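Local structure of ML032222a iGluR (Mnemiopsis leidyi, 4YKI) at residues B[56-61]-B[74-79]; B[109-114]-B[212-217]; B[125-130]-B[203-208]. The protein binds glycine through the clamshell ligand-binding domain of a ctenophore ionotropic glutamate receptor, and by doing so probably opens a glycine-activated ion channel. All coordinates share one frame; numbering follows the deposited sequence.

Contact 1. Residues B[56-61]-B[74-79]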
loop_
_atom_site.group_PDB
_atom_site.type_symbol
_atom_site.label_atom_id
_atom_site.label_comp_id
_atom_site.label_asym_id
_atom_site.label_seq_id
_atom_site.Cartn_x
_atom_site.Cartn_y
_atom_site.Cartn_z
ATOM N N ILE B 56 -9.985 21.670 9.050
ATOM C CA ILE B 56 -9.219 22.565 9.922
ATOM C C ILE B 56 -7.752 22.484 9.510
ATOM O O ILE B 56 -7.133 21.411 9.518
ATOM C CB ILE B 56 -9.359 22.183 11.412
ATOM C CG1 ILE B 56 -10.843 22.275 11.817
ATOM C CG2 ILE B 56 -8.438 23.058 12.322
ATOM C CD1 ILE B 56 -11.145 22.081 13.277
ATOM N N GLN B 57 -7.206 23.635 9.128
ATOM C CA GLN B 57 -5.802 23.718 8.771
ATOM C C GLN B 57 -4.960 24.120 9.964
ATOM O O GLN B 57 -5.364 24.947 10.756
ATOM C CB GLN B 57 -5.609 24.746 7.664
ATOM C CG GLN B 57 -6.470 24.531 6.454
ATOM C CD GLN B 57 -6.002 25.363 5.296
ATOM O OE1 GLN B 57 -4.879 25.200 4.811
ATOM N NE2 GLN B 57 -6.856 26.277 4.840
ATOM N N PRO B 58 -3.751 23.568 10.088
ATOM C CA PRO B 58 -2.873 24.028 11.166
ATOM C C PRO B 58 -2.391 25.440 10.890
ATOM O O PRO B 58 -2.085 25.774 9.745
ATOM C CB PRO B 58 -1.703 23.047 11.117
ATOM C CG PRO B 58 -1.637 22.658 9.685
ATOM C CD PRO B 58 -3.081 22.594 9.217
ATOM N N ASP B 59 -2.326 26.260 11.926
ATOM C CA ASP B 59 -1.847 27.616 11.764
ATOM C C ASP B 59 -0.431 27.672 11.167
ATOM O O ASP B 59 -0.094 28.591 10.418
ATOM C CB ASP B 59 -1.875 28.326 13.126
ATOM C CG ASP B 59 -3.276 28.428 13.708
ATOM O OD1 ASP B 59 -4.226 28.592 12.921
ATOM O OD2 ASP B 59 -3.426 28.386 14.957
ATOM N N ASP B 60 0.401 26.687 11.484
ATOM C CA ASP B 60 1.774 26.684 10.997
ATOM C C ASP B 60 1.885 26.211 9.539
ATOM O O ASP B 60 2.954 26.305 8.968
ATOM C CB ASP B 60 2.712 25.897 11.941
ATOM C CG ASP B 60 2.395 24.400 12.057
ATOM O OD1 ASP B 60 1.674 23.836 11.198
ATOM O OD2 ASP B 60 2.931 23.801 13.024
ATOM N N ARG B 61 0.780 25.719 8.961
ATOM C CA ARG B 61 0.689 25.214 7.585
ATOM C C ARG B 61 1.718 24.109 7.257
ATOM O O ARG B 61 2.108 23.916 6.117
ATOM C CB ARG B 61 0.655 26.370 6.576
ATOM C CG ARG B 61 -0.586 27.329 6.702
ATOM C CD ARG B 61 -1.943 26.616 6.382
ATOM N NE ARG B 61 -3.054 27.549 6.144
ATOM C CZ ARG B 61 -3.803 28.103 7.094
ATOM N NH1 ARG B 61 -3.584 27.823 8.368
ATOM N NH2 ARG B 61 -4.797 28.923 6.770
ATOM N N ASN B 74 4.460 19.217 15.401
ATOM C CA ASN B 74 3.843 20.400 14.807
ATOM C C ASN B 74 2.906 19.980 13.678
ATOM O O ASN B 74 2.621 18.786 13.503
ATOM C CB ASN B 74 4.912 21.423 14.371
ATOM C CG ASN B 74 5.838 20.914 13.309
ATOM O OD1 ASN B 74 5.603 19.880 12.681
ATOM N ND2 ASN B 74 6.907 21.655 13.086
ATOM N N GLY B 75 2.377 20.952 12.952
ATOM C CA GLY B 75 1.574 20.667 11.770
ATOM C C GLY B 75 0.262 19.969 12.052
ATOM O O GLY B 75 -0.312 20.026 13.138
ATOM N N MET B 76 -0.224 19.268 11.036
ATOM C CA MET B 76 -1.474 18.518 11.165
ATOM C C MET B 76 -1.348 17.422 12.212
ATOM O O MET B 76 -2.324 17.108 12.873
ATOM C CB MET B 76 -1.901 17.944 9.806
ATOM C CG MET B 76 -2.408 19.016 8.834
ATOM S SD MET B 76 -2.896 18.369 7.207
ATOM C CE MET B 76 -1.268 18.147 6.525
ATOM N N ILE B 77 -0.162 16.825 12.339
ATOM C CA ILE B 77 0.042 15.791 13.348
ATOM C C ILE B 77 -0.255 16.361 14.740
ATOM O O ILE B 77 -0.981 15.761 15.532
ATOM C CB ILE B 77 1.476 15.222 13.313
ATOM C CG1 ILE B 77 1.844 14.630 11.940
ATOM C CG2 ILE B 77 1.637 14.168 14.408
ATOM C CD1 ILE B 77 1.061 13.424 11.510
ATOM N N ARG B 78 0.308 17.532 15.040
ATOM C CA ARG B 78 0.102 18.154 16.345
ATOM C C ARG B 78 -1.367 18.474 16.597
ATOM O O ARG B 78 -1.872 18.263 17.697
ATOM C CB ARG B 78 0.970 19.414 16.490
ATOM C CG ARG B 78 0.810 20.167 17.799
ATOM C CD ARG B 78 1.170 19.354 19.033
ATOM N NE ARG B 78 1.112 20.188 20.239
ATOM C CZ ARG B 78 2.094 20.982 20.663
ATOM N NH1 ARG B 78 3.258 21.056 20.031
ATOM N NH2 ARG B 78 1.898 21.706 21.748
ATOM N N ASP B 79 -2.060 18.975 15.574
ATOM C CA ASP B 79 -3.474 19.287 15.750
ATOM C C ASP B 79 -4.271 18.032 16.091
ATOM O O ASP B 79 -5.204 18.076 16.882
ATOM C CB ASP B 79 -4.052 19.927 14.485
ATOM C CG ASP B 79 -3.788 21.421 14.364
ATOM O OD1 ASP B 79 -3.116 22.022 15.224
ATOM O OD2 ASP B 79 -4.262 21.967 13.336
HETATM O O HOH W 1 -5.012 20.373 11.198
HETATM O O HOH W 2 -5.527 24.520 13.731
HETATM O O HOH W 3 -3.188 24.834 14.642
#
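D60 and G75 make the direct polar link between 56-61 and 74-79. The OD2 atom of D60 takes the amide proton of G75 on its syn lone pair, with OD2 and N 2.9 Å apart and an N-H...O angle of 158°. A chi1 of 64° sets CG of D60 between its own N and carbonyl carbon, and OD1 accepts from the amide of K62. An alanine here would probably leave the amides of G75 and K62 without these acceptors and the turn P58-R61, of type I, less firmly tied to G75. In that turn, P58 O is gripped by R61 N and R61 NH1 from opposite faces of its plane. The P58 ring and the M76 side chain cross obliquely, P58 CD 3.7 Å from M76 CG, while P58 CB faces D79 OD2 at 3.6 Å. M76 continues to F63 of the glycine pocket. Beyond the ring, D79 reaches the loop through water: OD2 accepts from two waters that also donate to I56 O and Q57 O, and OD1 from a third that accepts from D59 N. These water protons keep the carboxylate, probably charged, from facing the two carbonyl oxygens directly.

Contact 2. Residues B[109-114]-B[212-217]. With MG (magnesium ion), chain D.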
loop_
_atom_site.group_PDB
_atom_site.type_symbol
_atom_site.label_atom_id
_atom_site.label_comp_id
_atom_site.label_asym_id
_atom_site.label_seq_id
_atom_site.Cartn_x
_atom_site.Cartn_y
_atom_site.Cartn_z
ATOM N N MET B 109 -2.230 4.771 -1.734
ATOM C CA MET B 109 -1.301 5.057 -2.841
ATOM C C MET B 109 0.159 4.830 -2.462
ATOM O O MET B 109 0.695 5.477 -1.575
ATOM C CB MET B 109 -1.472 6.504 -3.318
ATOM C CG MET B 109 -0.666 6.832 -4.549
ATOM S SD MET B 109 -0.938 8.508 -5.164
ATOM C CE MET B 109 -2.643 8.450 -5.579
ATOM N N ASP B 110 0.843 3.950 -3.178
ATOM C CA ASP B 110 2.284 3.791 -3.032
ATOM C C ASP B 110 2.963 5.060 -3.511
ATOM O O ASP B 110 2.563 5.649 -4.500
ATOM C CB ASP B 110 2.813 2.612 -3.907
ATOM C CG ASP B 110 2.775 1.237 -3.229
ATOM O OD1 ASP B 110 2.093 1.056 -2.195
ATOM O OD2 ASP B 110 3.419 0.320 -3.801
ATOM N N ALA B 111 4.026 5.435 -2.825
ATOM C CA ALA B 111 4.812 6.593 -3.210
ATOM C C ALA B 111 6.268 6.369 -2.824
ATOM O O ALA B 111 6.598 5.525 -1.974
ATOM C CB ALA B 111 4.265 7.865 -2.550
ATOM N N GLY B 112 7.131 7.124 -3.484
ATOM C CA GLY B 112 8.543 7.131 -3.194
ATOM C C GLY B 112 9.052 8.551 -3.116
ATOM O O GLY B 112 8.360 9.503 -3.487
ATOM N N ILE B 113 10.270 8.688 -2.598
ATOM C CA ILE B 113 10.992 9.951 -2.654
ATOM C C ILE B 113 11.575 10.136 -4.045
ATOM O O ILE B 113 12.132 9.199 -4.630
ATOM C CB ILE B 113 12.099 10.017 -1.572
ATOM C CG1 ILE B 113 11.509 9.856 -0.163
ATOM C CG2 ILE B 113 12.888 11.314 -1.671
ATOM C CD1 ILE B 113 10.451 10.896 0.187
ATOM N N LYS B 114 11.390 11.340 -4.585
ATOM C CA LYS B 114 11.873 11.695 -5.909
ATOM C C LYS B 114 12.619 13.030 -5.849
ATOM O O LYS B 114 12.140 13.992 -5.254
ATOM C CB LYS B 114 10.708 11.804 -6.895
ATOM C CG LYS B 114 11.182 12.107 -8.303
ATOM C CD LYS B 114 10.074 12.153 -9.303
ATOM C CE LYS B 114 10.606 12.338 -10.720
ATOM N NZ LYS B 114 11.527 11.244 -11.160
ATOM N N PHE B 212 6.887 3.998 0.616
ATOM C CA PHE B 212 5.907 4.359 1.632
ATOM C C PHE B 212 4.523 4.495 0.983
ATOM O O PHE B 212 4.362 4.233 -0.204
ATOM C CB PHE B 212 6.351 5.618 2.405
ATOM C CG PHE B 212 6.528 6.835 1.546
ATOM C CD1 PHE B 212 7.723 7.084 0.929
ATOM C CD2 PHE B 212 5.486 7.731 1.361
ATOM C CE1 PHE B 212 7.892 8.185 0.130
ATOM C CE2 PHE B 212 5.641 8.833 0.549
ATOM C CZ PHE B 212 6.858 9.056 -0.067
ATOM N N GLU B 213 3.542 4.856 1.794
ATOM C CA GLU B 213 2.153 4.985 1.375
ATOM C C GLU B 213 1.648 6.371 1.693
ATOM O O GLU B 213 2.133 7.034 2.616
ATOM C CB GLU B 213 1.278 4.054 2.205
ATOM C CG GLU B 213 1.501 2.604 1.981
ATOM C CD GLU B 213 0.870 2.089 0.706
ATOM O OE1 GLU B 213 0.150 2.846 0.002
ATOM O OE2 GLU B 213 1.059 0.878 0.422
ATOM N N TYR B 214 0.611 6.780 0.969
ATOM C CA TYR B 214 -0.311 7.787 1.432
ATOM C C TYR B 214 -1.508 7.114 2.108
ATOM O O TYR B 214 -2.055 6.125 1.612
ATOM C CB TYR B 214 -0.820 8.660 0.273
ATOM C CG TYR B 214 0.218 9.536 -0.370
ATOM C CD1 TYR B 214 1.226 10.128 0.381
ATOM C CD2 TYR B 214 0.178 9.791 -1.724
ATOM C CE1 TYR B 214 2.175 10.968 -0.229
ATOM C CE2 TYR B 214 1.087 10.630 -2.323
ATOM C CZ TYR B 214 2.088 11.208 -1.588
ATOM O OH TYR B 214 2.974 12.018 -2.245
ATOM N N ALA B 215 -1.889 7.650 3.259
ATOM C CA ALA B 215 -3.011 7.170 4.015
ATOM C C ALA B 215 -3.612 8.370 4.735
ATOM O O ALA B 215 -3.128 9.500 4.587
ATOM C CB ALA B 215 -2.563 6.105 5.003
ATOM N N PHE B 216 -4.693 8.151 5.476
ATOM C CA PHE B 216 -5.207 9.178 6.375
ATOM C C PHE B 216 -4.606 8.924 7.771
ATOM O O PHE B 216 -4.233 7.792 8.124
ATOM C CB PHE B 216 -6.745 9.147 6.419
ATOM C CG PHE B 216 -7.440 9.624 5.157
ATOM C CD1 PHE B 216 -6.775 10.236 4.115
ATOM C CD2 PHE B 216 -8.803 9.466 5.053
ATOM C CE1 PHE B 216 -7.463 10.668 2.984
ATOM C CE2 PHE B 216 -9.490 9.902 3.921
ATOM C CZ PHE B 216 -8.796 10.510 2.907
ATOM N N GLY B 217 -4.522 9.983 8.572
ATOM C CA GLY B 217 -4.035 9.867 9.943
ATOM C C GLY B 217 -5.168 9.800 10.946
ATOM O O GLY B 217 -6.167 10.496 10.794
HETATM MG MG MG D . 0.648 -0.143 -1.320
HETATM O O HOH W 4 -0.847 1.261 -1.812
HETATM O O HOH W 5 2.042 -1.560 -0.619
#
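M109, D110 and A111 pair antiparallel with Y214, E213 and F212, the strand segments running at 130° to each other and joined by hydrogen bonds from Y214 N to M109 O, A111 N to F212 O and F212 N to A111 O. On the face bearing M109, A111 and the two aromatic residues, the methyl of A111 sits over the Y214 ring in a CH-pi contact, CB 4.3 Å from the ring centroid. M109 runs alongside the same ring and brings SD to its edge, 3.8 Å from Y214 CD2, a Met-aromatic contact. A chi1 of 60° places F212 CG between its own N and carbonyl carbon; the ring lies against 111-113, A111 O 3.5 Å above one face, toward the rim. I113 crosses it at about a right angle, CD1 lying 3.7 Å from F212 CE1. Y214 OH is bonded to E188.

Magnesium occupies the other face. D110 OD1 and E213 OE2 each bind the ion at 2.1 Å, their carboxylate planes 65° apart. Water 4 also donates to E213 OE1 at 2.6 Å, which should fix the rotation of that carboxylate, and R236 of the second subunit bonds OE2. D110 and E213 of the second subunit complete six ligands with waters 4 and 5. The pair thus forms half of an intersubunit metal site, with Y214 of the glycine pocket on its reverse face.

Contact 3. Residues B[125-130]-B[203-208]. With SO4 (sulfate ion), chain F.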
loop_
_atom_site.group_PDB
_atom_site.type_symbol
_atom_site.label_atom_id
_atom_site.label_comp_id
_atom_site.label_asym_id
_atom_site.label_seq_id
_atom_site.Cartn_x
_atom_site.Cartn_y
_atom_site.Cartn_z
ATOM N N ASN B 125 23.428 12.465 -10.891
ATOM C CA ASN B 125 22.860 11.124 -11.049
ATOM C C ASN B 125 22.209 10.574 -9.769
ATOM O O ASN B 125 21.348 9.693 -9.828
ATOM C CB ASN B 125 23.958 10.146 -11.499
ATOM C CG ASN B 125 24.589 10.534 -12.831
ATOM O OD1 ASN B 125 23.897 10.914 -13.778
ATOM N ND2 ASN B 125 25.910 10.444 -12.906
ATOM N N GLN B 126 22.628 11.071 -8.611
ATOM C CA GLN B 126 22.119 10.570 -7.337
ATOM C C GLN B 126 22.304 11.672 -6.309
ATOM O O GLN B 126 23.307 12.379 -6.340
ATOM C CB GLN B 126 22.859 9.289 -6.925
ATOM C CG GLN B 126 22.084 8.357 -5.955
ATOM C CD GLN B 126 22.170 8.777 -4.499
ATOM O OE1 GLN B 126 23.127 9.426 -4.076
ATOM N NE2 GLN B 126 21.161 8.401 -3.721
ATOM N N VAL B 127 21.337 11.836 -5.408
ATOM C CA VAL B 127 21.305 13.034 -4.567
ATOM C C VAL B 127 22.534 13.226 -3.682
ATOM O O VAL B 127 22.887 14.363 -3.378
ATOM C CB VAL B 127 20.036 13.133 -3.686
ATOM C CG1 VAL B 127 18.794 13.412 -4.547
ATOM C CG2 VAL B 127 19.845 11.893 -2.817
ATOM N N LEU B 128 23.201 12.159 -3.251
ATOM C CA LEU B 128 24.336 12.330 -2.352
ATOM C C LEU B 128 25.491 13.035 -3.050
ATOM O O LEU B 128 26.367 13.590 -2.376
ATOM C CB LEU B 128 24.790 11.004 -1.737
ATOM C CG LEU B 128 23.804 10.370 -0.735
ATOM C CD1 LEU B 128 24.382 9.071 -0.170
ATOM C CD2 LEU B 128 23.409 11.303 0.409
ATOM N N GLU B 129 25.482 13.047 -4.383
ATOM C CA GLU B 129 26.477 13.811 -5.135
ATOM C C GLU B 129 26.458 15.305 -4.815
ATOM O O GLU B 129 27.457 16.002 -5.015
ATOM C CB GLU B 129 26.260 13.619 -6.634
ATOM C CG GLU B 129 26.541 12.193 -7.065
ATOM C CD GLU B 129 26.184 11.895 -8.510
ATOM O OE1 GLU B 129 25.792 12.818 -9.252
ATOM O OE2 GLU B 129 26.300 10.706 -8.892
ATOM N N LEU B 130 25.330 15.806 -4.329
ATOM C CA LEU B 130 25.217 17.206 -3.969
ATOM C C LEU B 130 26.245 17.640 -2.917
ATOM O O LEU B 130 26.644 18.807 -2.883
ATOM C CB LEU B 130 23.803 17.491 -3.461
ATOM C CG LEU B 130 22.728 17.510 -4.546
ATOM C CD1 LEU B 130 21.361 17.342 -3.928
ATOM C CD2 LEU B 130 22.789 18.776 -5.379
ATOM N N PHE B 203 14.152 18.008 -14.731
ATOM C CA PHE B 203 14.517 16.625 -15.005
ATOM C C PHE B 203 14.725 15.832 -13.716
ATOM O O PHE B 203 14.861 16.401 -12.644
ATOM C CB PHE B 203 15.811 16.596 -15.852
ATOM C CG PHE B 203 15.685 17.326 -17.163
ATOM C CD1 PHE B 203 15.207 16.666 -18.271
ATOM C CD2 PHE B 203 15.999 18.672 -17.275
ATOM C CE1 PHE B 203 15.058 17.334 -19.499
ATOM C CE2 PHE B 203 15.862 19.334 -18.510
ATOM C CZ PHE B 203 15.379 18.662 -19.590
ATOM N N SER B 204 14.761 14.519 -13.833
ATOM C CA SER B 204 15.004 13.648 -12.695
ATOM C C SER B 204 16.458 13.632 -12.241
ATOM O O SER B 204 17.387 13.800 -13.048
ATOM C CB SER B 204 14.619 12.223 -13.061
ATOM O OG SER B 204 13.271 12.163 -13.414
ATOM N N VAL B 205 16.670 13.422 -10.947
ATOM C CA VAL B 205 17.974 13.055 -10.424
ATOM C C VAL B 205 17.890 11.627 -9.928
ATOM O O VAL B 205 17.469 11.359 -8.784
ATOM C CB VAL B 205 18.426 13.955 -9.278
ATOM C CG1 VAL B 205 19.788 13.509 -8.736
ATOM C CG2 VAL B 205 18.477 15.405 -9.738
ATOM N N GLY B 206 18.277 10.699 -10.790
ATOM C CA GLY B 206 18.222 9.286 -10.461
ATOM C C GLY B 206 16.794 8.786 -10.372
ATOM O O GLY B 206 15.830 9.457 -10.739
ATOM N N GLU B 207 16.673 7.580 -9.842
ATOM C CA GLU B 207 15.395 6.924 -9.684
ATOM C C GLU B 207 14.789 7.295 -8.341
ATOM O O GLU B 207 15.463 7.787 -7.455
ATOM C CB GLU B 207 15.569 5.404 -9.754
ATOM C CG GLU B 207 16.190 4.878 -11.054
ATOM C CD GLU B 207 15.300 5.112 -12.250
ATOM O OE1 GLU B 207 14.089 4.825 -12.151
ATOM O OE2 GLU B 207 15.807 5.593 -13.287
ATOM N N GLU B 208 13.519 6.989 -8.188
ATOM C CA GLU B 208 12.876 7.157 -6.892
ATOM C C GLU B 208 13.506 6.206 -5.890
ATOM O O GLU B 208 14.042 5.152 -6.279
ATOM C CB GLU B 208 11.380 6.932 -7.021
ATOM C CG GLU B 208 10.750 7.975 -7.899
ATOM C CD GLU B 208 9.248 7.970 -7.897
ATOM O OE1 GLU B 208 8.641 7.244 -7.074
ATOM O OE2 GLU B 208 8.667 8.714 -8.724
HETATM S S SO4 F . 14.078 12.174 -17.000
HETATM O O1 SO4 F . 15.489 11.830 -17.167
HETATM O O2 SO4 F . 13.389 12.168 -18.289
HETATM O O3 SO4 F . 13.440 11.183 -16.130
HETATM O O4 SO4 F . 13.989 13.505 -16.428
HETATM O O HOH W 6 18.876 10.515 -6.357
#
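V205 carries most of the contact with 125-130. Its CB points toward that segment, and from there the two methyls part. With chi1 at 179°, CG1 stands anti to the backbone N and reaches the peptide between N125 and Q126, lying 3.7 Å from Q126 N and 3.9 Å from N125 C. The same methyl faces V127, its CG1 being 4.3 Å from V127 CG1. The second tip, CG2, is turned further off. The V205 side chain also touches A115 and V117 of strand 109-118, and its backbone is hydrogen-bonded to A115. V127 also meets A115, as well as Y158 and L161 of helix 157-164, and opens the 3-10 segment 127-130. The contact joins this 3-10 segment to strands 109-118 and 202-218 of the mixed sheet that, in the clamshell fold of glutamate-receptor ligand-binding domains, belongs to the second lobe. Backbone atoms fill in beside the methyls: N125 O lies 3.2 Å from G206 CA, and G206 has a phi of 70°, in a place where a CB would collide with that oxygen. Water 6 bridges the two segments, accepting from V127 N and donating to V205 O, 2.9 Å from each. Within 125-130, E129 OE1 accepts from N125 N at 2.9 Å, the donor standing 40° out of the carboxylate plane, and Q126 OE1 accepts from L128 N. At the far end, S204 N donates to sulfate O4 at 2.9 Å, while S204 OG donates to O3 of the same ion, probably picked up from the crystallisation liquor.

How the contacts relate
Contact 1 closes first along the chain, while contact 3 is nested inside the loop that contact 2 closes. Contacts 2 and 3, with centres about 20 Å apart, share strand 202-218 in the mixed sheet, where 109-118 is its neighbour. They touch: K114 NZ and S204 OG are 3.0 Å apart, a probable hydrogen bond, and E208 packs against G112 and I113. Contact 1 lies elsewhere, between strand 52-56 of the parallel sheet and helix 75-81, its centre about 19 Å from that of contact 2 and about 31 Å from that of contact 3. Y214 of contact 2 lines the glycine pocket, while M76 of contact 1 touches pocket residue F63, consistent with ligand held between two lobes.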